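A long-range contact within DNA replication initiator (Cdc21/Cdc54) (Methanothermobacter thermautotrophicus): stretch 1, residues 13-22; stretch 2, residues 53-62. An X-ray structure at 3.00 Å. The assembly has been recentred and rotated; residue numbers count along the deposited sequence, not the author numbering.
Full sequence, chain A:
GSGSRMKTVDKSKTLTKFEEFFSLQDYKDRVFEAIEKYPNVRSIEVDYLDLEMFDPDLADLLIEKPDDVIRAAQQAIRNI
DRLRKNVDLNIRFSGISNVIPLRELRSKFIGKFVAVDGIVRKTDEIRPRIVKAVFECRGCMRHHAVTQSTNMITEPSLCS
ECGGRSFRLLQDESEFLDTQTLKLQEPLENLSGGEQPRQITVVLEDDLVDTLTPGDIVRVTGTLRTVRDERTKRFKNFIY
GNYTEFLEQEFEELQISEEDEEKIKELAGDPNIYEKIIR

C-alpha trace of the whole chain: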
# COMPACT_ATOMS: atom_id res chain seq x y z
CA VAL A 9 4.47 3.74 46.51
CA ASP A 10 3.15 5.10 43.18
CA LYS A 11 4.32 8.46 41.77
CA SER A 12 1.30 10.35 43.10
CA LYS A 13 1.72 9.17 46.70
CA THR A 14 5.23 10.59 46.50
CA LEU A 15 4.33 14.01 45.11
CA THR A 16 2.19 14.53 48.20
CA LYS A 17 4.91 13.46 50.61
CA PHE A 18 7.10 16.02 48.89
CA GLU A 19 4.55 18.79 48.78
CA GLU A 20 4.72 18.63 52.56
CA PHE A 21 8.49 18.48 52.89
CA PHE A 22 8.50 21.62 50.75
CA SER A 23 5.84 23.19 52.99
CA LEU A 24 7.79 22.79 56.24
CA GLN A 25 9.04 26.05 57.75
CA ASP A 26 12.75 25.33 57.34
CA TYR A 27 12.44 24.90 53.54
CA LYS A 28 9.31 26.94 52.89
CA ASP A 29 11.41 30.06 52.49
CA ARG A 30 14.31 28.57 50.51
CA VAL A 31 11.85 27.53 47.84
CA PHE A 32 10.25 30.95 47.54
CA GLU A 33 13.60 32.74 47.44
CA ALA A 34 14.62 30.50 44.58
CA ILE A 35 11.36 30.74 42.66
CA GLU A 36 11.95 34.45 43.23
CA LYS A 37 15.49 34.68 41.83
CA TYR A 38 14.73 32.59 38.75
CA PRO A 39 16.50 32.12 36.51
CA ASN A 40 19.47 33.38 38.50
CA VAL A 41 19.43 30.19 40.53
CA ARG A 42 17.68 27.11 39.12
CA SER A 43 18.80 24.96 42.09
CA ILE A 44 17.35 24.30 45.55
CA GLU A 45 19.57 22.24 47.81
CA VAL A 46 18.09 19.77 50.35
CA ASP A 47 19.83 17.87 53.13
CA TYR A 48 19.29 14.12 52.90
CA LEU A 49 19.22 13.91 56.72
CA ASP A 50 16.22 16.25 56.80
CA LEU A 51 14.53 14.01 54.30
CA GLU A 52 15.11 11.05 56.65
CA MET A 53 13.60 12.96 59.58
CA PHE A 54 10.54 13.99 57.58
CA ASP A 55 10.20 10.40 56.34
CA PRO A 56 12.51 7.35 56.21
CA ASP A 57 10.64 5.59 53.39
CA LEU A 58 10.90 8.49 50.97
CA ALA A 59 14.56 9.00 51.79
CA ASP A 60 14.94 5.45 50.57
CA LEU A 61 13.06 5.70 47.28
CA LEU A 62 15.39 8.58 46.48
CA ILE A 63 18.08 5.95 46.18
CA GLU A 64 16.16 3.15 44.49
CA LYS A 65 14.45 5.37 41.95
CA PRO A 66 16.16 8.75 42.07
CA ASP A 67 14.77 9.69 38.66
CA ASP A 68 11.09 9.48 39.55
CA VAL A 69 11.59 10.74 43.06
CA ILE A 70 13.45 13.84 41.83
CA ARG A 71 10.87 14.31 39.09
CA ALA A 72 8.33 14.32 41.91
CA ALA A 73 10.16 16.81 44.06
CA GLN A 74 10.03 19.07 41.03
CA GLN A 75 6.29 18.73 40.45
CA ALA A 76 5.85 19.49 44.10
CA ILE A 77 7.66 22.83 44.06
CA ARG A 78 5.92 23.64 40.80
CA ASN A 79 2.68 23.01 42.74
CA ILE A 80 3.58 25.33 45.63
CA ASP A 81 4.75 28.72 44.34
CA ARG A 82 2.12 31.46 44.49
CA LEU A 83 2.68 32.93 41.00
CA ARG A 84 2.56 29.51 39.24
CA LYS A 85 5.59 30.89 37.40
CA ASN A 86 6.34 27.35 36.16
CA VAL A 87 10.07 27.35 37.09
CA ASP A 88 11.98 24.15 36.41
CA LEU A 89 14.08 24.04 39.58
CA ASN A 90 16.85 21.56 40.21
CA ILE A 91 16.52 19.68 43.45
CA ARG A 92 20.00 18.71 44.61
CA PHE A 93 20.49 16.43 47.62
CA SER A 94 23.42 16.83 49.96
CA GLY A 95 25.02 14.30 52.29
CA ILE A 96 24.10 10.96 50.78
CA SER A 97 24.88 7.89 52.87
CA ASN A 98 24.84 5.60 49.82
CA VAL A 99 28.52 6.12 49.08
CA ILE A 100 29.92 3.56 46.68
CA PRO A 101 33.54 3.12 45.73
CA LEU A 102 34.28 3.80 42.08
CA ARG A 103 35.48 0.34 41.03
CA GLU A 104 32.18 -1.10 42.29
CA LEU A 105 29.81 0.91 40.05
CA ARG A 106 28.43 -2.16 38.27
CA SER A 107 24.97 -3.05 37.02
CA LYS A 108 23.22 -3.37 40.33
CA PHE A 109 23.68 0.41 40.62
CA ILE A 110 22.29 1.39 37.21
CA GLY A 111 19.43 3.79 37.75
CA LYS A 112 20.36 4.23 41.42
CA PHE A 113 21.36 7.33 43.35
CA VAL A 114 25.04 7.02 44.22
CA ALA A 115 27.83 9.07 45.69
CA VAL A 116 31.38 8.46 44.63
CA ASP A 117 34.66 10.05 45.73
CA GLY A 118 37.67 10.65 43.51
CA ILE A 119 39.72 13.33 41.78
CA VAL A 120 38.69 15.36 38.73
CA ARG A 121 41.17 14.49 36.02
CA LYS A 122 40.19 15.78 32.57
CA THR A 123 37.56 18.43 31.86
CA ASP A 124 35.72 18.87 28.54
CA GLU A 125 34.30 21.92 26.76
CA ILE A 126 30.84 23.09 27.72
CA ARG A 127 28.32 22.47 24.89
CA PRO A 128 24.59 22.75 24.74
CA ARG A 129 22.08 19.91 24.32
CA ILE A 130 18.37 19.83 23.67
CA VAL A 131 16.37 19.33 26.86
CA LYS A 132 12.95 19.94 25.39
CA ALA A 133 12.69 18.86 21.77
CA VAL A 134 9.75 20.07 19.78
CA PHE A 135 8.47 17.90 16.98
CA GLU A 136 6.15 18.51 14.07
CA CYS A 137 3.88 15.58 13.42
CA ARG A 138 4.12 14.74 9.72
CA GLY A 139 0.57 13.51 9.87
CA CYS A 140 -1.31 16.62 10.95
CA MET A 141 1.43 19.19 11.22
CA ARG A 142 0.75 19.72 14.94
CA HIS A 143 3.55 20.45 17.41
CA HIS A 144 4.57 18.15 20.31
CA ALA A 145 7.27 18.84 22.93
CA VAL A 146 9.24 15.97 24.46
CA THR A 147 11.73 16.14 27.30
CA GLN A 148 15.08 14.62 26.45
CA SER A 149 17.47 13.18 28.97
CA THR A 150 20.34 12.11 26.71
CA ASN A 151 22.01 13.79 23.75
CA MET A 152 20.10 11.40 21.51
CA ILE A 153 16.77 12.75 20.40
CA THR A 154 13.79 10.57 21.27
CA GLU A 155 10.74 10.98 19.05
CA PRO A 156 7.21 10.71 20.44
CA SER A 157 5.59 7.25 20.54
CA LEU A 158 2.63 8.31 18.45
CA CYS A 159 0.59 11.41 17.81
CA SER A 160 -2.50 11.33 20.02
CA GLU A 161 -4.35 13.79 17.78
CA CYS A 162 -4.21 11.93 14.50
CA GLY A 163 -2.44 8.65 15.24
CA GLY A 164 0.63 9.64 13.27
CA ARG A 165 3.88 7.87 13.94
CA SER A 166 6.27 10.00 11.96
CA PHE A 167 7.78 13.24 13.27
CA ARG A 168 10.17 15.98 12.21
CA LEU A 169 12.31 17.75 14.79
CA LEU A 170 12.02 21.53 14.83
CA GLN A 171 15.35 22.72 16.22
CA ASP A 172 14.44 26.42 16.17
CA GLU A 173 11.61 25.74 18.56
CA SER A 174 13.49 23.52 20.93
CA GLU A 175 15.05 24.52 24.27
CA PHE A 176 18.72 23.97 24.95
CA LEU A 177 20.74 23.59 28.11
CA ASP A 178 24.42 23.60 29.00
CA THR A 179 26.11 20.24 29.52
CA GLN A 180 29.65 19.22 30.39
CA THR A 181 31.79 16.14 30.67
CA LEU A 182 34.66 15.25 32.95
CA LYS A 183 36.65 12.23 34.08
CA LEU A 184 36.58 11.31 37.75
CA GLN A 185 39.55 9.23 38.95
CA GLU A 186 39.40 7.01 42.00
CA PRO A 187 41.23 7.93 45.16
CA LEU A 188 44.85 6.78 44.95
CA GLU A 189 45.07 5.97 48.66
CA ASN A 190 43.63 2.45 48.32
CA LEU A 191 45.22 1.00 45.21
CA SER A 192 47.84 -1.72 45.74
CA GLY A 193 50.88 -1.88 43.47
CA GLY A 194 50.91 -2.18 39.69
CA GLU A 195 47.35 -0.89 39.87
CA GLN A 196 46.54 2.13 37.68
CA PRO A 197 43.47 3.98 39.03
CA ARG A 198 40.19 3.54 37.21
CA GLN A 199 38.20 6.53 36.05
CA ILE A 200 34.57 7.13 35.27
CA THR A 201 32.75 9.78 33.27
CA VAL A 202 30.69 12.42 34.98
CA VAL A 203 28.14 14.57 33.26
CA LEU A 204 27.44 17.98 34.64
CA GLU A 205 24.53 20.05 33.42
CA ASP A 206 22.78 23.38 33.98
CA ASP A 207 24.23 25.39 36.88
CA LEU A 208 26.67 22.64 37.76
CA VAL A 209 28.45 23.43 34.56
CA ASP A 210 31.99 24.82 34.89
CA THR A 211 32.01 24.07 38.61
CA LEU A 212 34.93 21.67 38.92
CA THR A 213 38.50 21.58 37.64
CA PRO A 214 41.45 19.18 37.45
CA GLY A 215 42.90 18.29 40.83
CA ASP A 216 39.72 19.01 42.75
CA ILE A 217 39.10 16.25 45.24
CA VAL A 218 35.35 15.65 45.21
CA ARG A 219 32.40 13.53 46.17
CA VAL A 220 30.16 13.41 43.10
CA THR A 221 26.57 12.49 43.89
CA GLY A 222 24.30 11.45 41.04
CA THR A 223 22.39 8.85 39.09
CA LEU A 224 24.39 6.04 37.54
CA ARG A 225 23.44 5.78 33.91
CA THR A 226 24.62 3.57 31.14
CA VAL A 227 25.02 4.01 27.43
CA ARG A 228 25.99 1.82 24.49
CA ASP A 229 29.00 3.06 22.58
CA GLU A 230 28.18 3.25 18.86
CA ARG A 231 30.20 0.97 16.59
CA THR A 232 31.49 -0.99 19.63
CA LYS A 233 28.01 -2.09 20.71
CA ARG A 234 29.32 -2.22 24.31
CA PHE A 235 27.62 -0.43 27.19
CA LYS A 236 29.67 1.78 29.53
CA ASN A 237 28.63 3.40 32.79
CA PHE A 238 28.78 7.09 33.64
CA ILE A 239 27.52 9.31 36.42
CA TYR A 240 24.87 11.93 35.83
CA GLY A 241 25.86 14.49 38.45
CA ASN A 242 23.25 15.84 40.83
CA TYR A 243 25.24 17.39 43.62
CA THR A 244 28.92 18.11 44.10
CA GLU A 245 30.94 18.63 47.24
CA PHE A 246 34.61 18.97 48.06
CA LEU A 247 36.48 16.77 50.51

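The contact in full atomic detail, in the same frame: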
# COMPACT_ATOMS: atom_id res chain seq x y z
N LYS A 13 1.57 9.25 45.25
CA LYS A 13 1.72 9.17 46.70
C LYS A 13 2.97 9.93 47.12
O LYS A 13 3.04 10.51 48.20
CB LYS A 13 1.84 7.71 47.14
CG LYS A 13 0.86 6.76 46.43
CD LYS A 13 -0.25 6.26 47.36
CE LYS A 13 0.30 5.48 48.56
NZ LYS A 13 1.03 4.24 48.17
N THR A 14 3.97 9.93 46.24
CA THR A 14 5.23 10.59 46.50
C THR A 14 5.12 12.11 46.38
O THR A 14 5.62 12.84 47.23
CB THR A 14 6.30 10.11 45.54
OG1 THR A 14 6.34 8.68 45.55
CG2 THR A 14 7.65 10.66 45.95
N LEU A 15 4.48 12.58 45.31
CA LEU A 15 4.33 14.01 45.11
C LEU A 15 3.81 14.66 46.38
O LEU A 15 4.31 15.70 46.82
CB LEU A 15 3.36 14.28 43.97
CG LEU A 15 3.11 15.76 43.68
CD1 LEU A 15 4.39 16.46 43.22
CD2 LEU A 15 2.05 15.85 42.61
N THR A 16 2.80 14.04 46.97
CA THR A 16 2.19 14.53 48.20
C THR A 16 3.26 14.63 49.27
O THR A 16 3.53 15.71 49.79
CB THR A 16 1.11 13.56 48.69
OG1 THR A 16 0.33 13.12 47.57
CG2 THR A 16 0.20 14.26 49.69
N LYS A 17 3.87 13.49 49.60
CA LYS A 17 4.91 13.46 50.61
C LYS A 17 5.86 14.62 50.43
O LYS A 17 6.28 15.25 51.40
CB LYS A 17 5.69 12.15 50.53
CG LYS A 17 4.94 10.92 51.01
CD LYS A 17 5.86 9.70 51.14
CE LYS A 17 5.13 8.50 51.73
NZ LYS A 17 6.02 7.32 51.94
N PHE A 18 6.19 14.92 49.18
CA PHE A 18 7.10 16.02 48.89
C PHE A 18 6.46 17.38 49.09
O PHE A 18 7.07 18.28 49.66
CB PHE A 18 7.64 15.89 47.47
CG PHE A 18 8.99 15.26 47.39
CD1 PHE A 18 9.22 14.19 46.54
CD2 PHE A 18 10.03 15.74 48.17
CE1 PHE A 18 10.48 13.61 46.47
CE2 PHE A 18 11.29 15.16 48.11
CZ PHE A 18 11.52 14.10 47.26
N GLU A 19 5.23 17.53 48.62
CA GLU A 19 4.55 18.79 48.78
C GLU A 19 4.54 19.23 50.23
O GLU A 19 4.40 20.41 50.53
CB GLU A 19 3.13 18.71 48.25
CG GLU A 19 3.07 18.79 46.75
CD GLU A 19 1.67 19.02 46.24
OE1 GLU A 19 0.81 18.12 46.39
OE2 GLU A 19 1.42 20.12 45.69
N GLU A 20 4.70 18.28 51.15
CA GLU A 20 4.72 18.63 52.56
C GLU A 20 6.13 18.96 53.01
O GLU A 20 6.33 19.90 53.78
CB GLU A 20 4.15 17.48 53.39
CG GLU A 20 2.64 17.35 53.29
CD GLU A 20 2.11 16.11 53.99
OE1 GLU A 20 2.49 15.88 55.16
OE2 GLU A 20 1.31 15.37 53.36
N PHE A 21 7.11 18.22 52.52
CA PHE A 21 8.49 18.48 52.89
C PHE A 21 8.84 19.90 52.45
O PHE A 21 9.60 20.62 53.11
CB PHE A 21 9.43 17.49 52.20
CG PHE A 21 10.87 17.67 52.57
CD1 PHE A 21 11.37 17.13 53.75
CD2 PHE A 21 11.72 18.40 51.75
CE1 PHE A 21 12.69 17.33 54.11
CE2 PHE A 21 13.04 18.60 52.10
CZ PHE A 21 13.53 18.07 53.28
N PHE A 22 8.27 20.30 51.31
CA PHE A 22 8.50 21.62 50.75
C PHE A 22 7.57 22.68 51.34
O PHE A 22 7.58 23.84 50.92
CB PHE A 22 8.35 21.55 49.22
CG PHE A 22 9.49 20.84 48.53
CD1 PHE A 22 9.25 19.84 47.59
CD2 PHE A 22 10.81 21.17 48.82
CE1 PHE A 22 10.31 19.18 46.96
CE2 PHE A 22 11.87 20.52 48.20
CZ PHE A 22 11.62 19.52 47.27
N MET A 53 14.40 12.50 58.45
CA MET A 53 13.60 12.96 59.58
C MET A 53 12.14 13.05 59.14
O MET A 53 11.26 12.44 59.75
CB MET A 53 14.07 14.34 60.04
CG MET A 53 15.57 14.48 60.20
SD MET A 53 16.29 13.57 61.60
CE MET A 53 17.01 14.94 62.57
N PHE A 54 11.89 13.82 58.09
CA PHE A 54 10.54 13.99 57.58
C PHE A 54 9.91 12.65 57.23
O PHE A 54 8.71 12.46 57.41
CB PHE A 54 10.55 14.89 56.34
CG PHE A 54 9.23 14.93 55.63
CD1 PHE A 54 8.18 15.70 56.12
CD2 PHE A 54 9.03 14.15 54.50
CE1 PHE A 54 6.93 15.68 55.48
CE2 PHE A 54 7.79 14.14 53.86
CZ PHE A 54 6.74 14.90 54.35
N ASP A 55 10.71 11.72 56.72
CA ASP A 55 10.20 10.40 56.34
C ASP A 55 11.37 9.51 55.97
O ASP A 55 12.24 9.90 55.20
CB ASP A 55 9.24 10.53 55.15
CG ASP A 55 8.55 9.23 54.81
OD1 ASP A 55 9.23 8.19 54.76
OD2 ASP A 55 7.32 9.24 54.57
N PRO A 56 11.42 8.28 56.51
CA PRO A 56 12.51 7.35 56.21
C PRO A 56 12.26 6.57 54.92
O PRO A 56 13.20 6.17 54.25
CB PRO A 56 12.52 6.45 57.44
CG PRO A 56 11.06 6.29 57.70
CD PRO A 56 10.56 7.73 57.58
N ASP A 57 10.99 6.34 54.59
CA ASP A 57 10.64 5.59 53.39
C ASP A 57 10.90 6.36 52.10
O ASP A 57 11.30 5.78 51.09
CB ASP A 57 9.16 5.16 53.42
CG ASP A 57 8.91 3.95 54.31
OD1 ASP A 57 7.77 3.42 54.28
OD2 ASP A 57 9.84 3.53 55.04
N LEU A 58 10.66 7.67 52.14
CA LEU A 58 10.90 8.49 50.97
C LEU A 58 12.40 8.61 50.78
O LEU A 58 12.90 8.48 49.67
CB LEU A 58 10.29 9.87 51.14
CG LEU A 58 10.32 10.74 49.89
CD1 LEU A 58 9.30 10.21 48.89
CD2 LEU A 58 10.02 12.19 50.25
N ALA A 59 13.12 8.86 51.87
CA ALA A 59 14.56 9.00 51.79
C ALA A 59 15.19 7.75 51.22
O ALA A 59 16.37 7.73 50.89
CB ALA A 59 15.15 9.30 53.14
N ASP A 60 14.40 6.68 51.12
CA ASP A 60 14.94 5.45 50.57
C ASP A 60 14.66 5.38 49.08
O ASP A 60 15.54 5.03 48.30
CB ASP A 60 14.36 4.21 51.27
CG ASP A 60 14.84 4.06 52.71
OD1 ASP A 60 16.04 4.29 53.01
OD2 ASP A 60 14.01 3.68 53.56
N LEU A 61 13.43 5.71 48.68
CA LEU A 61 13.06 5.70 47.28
C LEU A 61 14.03 6.56 46.48
O LEU A 61 14.36 6.25 45.33
CB LEU A 61 11.66 6.24 47.08
CG LEU A 61 10.51 5.26 46.94
CD1 LEU A 61 9.30 6.05 46.50
CD2 LEU A 61 10.82 4.16 45.91
N LEU A 62 14.47 7.65 47.10
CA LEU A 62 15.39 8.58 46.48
C LEU A 62 16.59 7.81 45.95
O LEU A 62 17.19 8.19 44.95
CB LEU A 62 15.83 9.64 47.50
CG LEU A 62 16.61 10.88 47.05
CD1 LEU A 62 18.07 10.58 47.03
CD2 LEU A 62 16.12 11.35 45.68

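Stretch 1 is helical from Lys 13 to Phe 21, the continuation of a helix that begins earlier in the chain. Stretch 2 is less regular: Met 53 and Phe 54 finish one helix, Asp 55 is the first residue to leave helical phi/psi, and after a short turn a second helix carries Leu 58 to Leu 62 onward. The axes of helix 13-21 and helix 58-62 approach to 11.7 Å, with their N-to-C directions 114° apart. The backbones come near each other at two places, where Thr 14 CA lies 7.5 Å from Leu 58 CA and Phe 21 CA lies 6.8 Å from Phe 54 CA. No hydrogen bond joins the stretches; side-chain packing and one salt bridge hold them together, burying 462 Å² in total.

Leu 58 and Phe 54 are the main apolar contributors from stretch 2. Leu 58 points toward stretch 1 and divides its two methyl groups between neighbours. Its CD2 sits over one face of the Phe 18 ring, 3.9 Å from Phe 18 CZ, in a CH-pi contact only 11° off the ring normal. Its CD1 packs 3.4 Å from Thr 14 CG2 and 4.1 Å from Lys 17 CD. Although the CA-to-CB bond of Phe 18 points away, the length of the side chain brings the ring end back to the contact. Thr 14 suits its buried place because its methyl can meet leucine while OG1 is hydrogen-bonded elsewhere in the structure.

Phe 54, in a t rotamer, lies against the last turn of helix 13-21. Phe 21 presents its edge to the face of this ring in an offset edge-to-face pair, with centroids 5.5 Å apart and planes at 73°. The same face receives Phe 21 CB in a CH-pi contact, and Phe 21 CD1 reaches 3.5 Å from Phe 54 CB. At the ring tip, Phe 54 CZ is 3.8 Å from Glu 20 CB and a tight 3.0 Å from Lys 17 O.

Lys 17 links the apolar and charged parts of the contact. Its nearly extended chain, with chi2 to chi4 all t, lays methylenes beside Leu 58 and carries the amine to Asp 55, where NZ forms a salt bridge with OD2 at 3.5 Å. The other carboxylate oxygen, Asp 55 OD1, caps the following turn, accepting from Leu 58 N at 3.0 Å and, through a weak bond, from Asp 57 N at 2.6 Å.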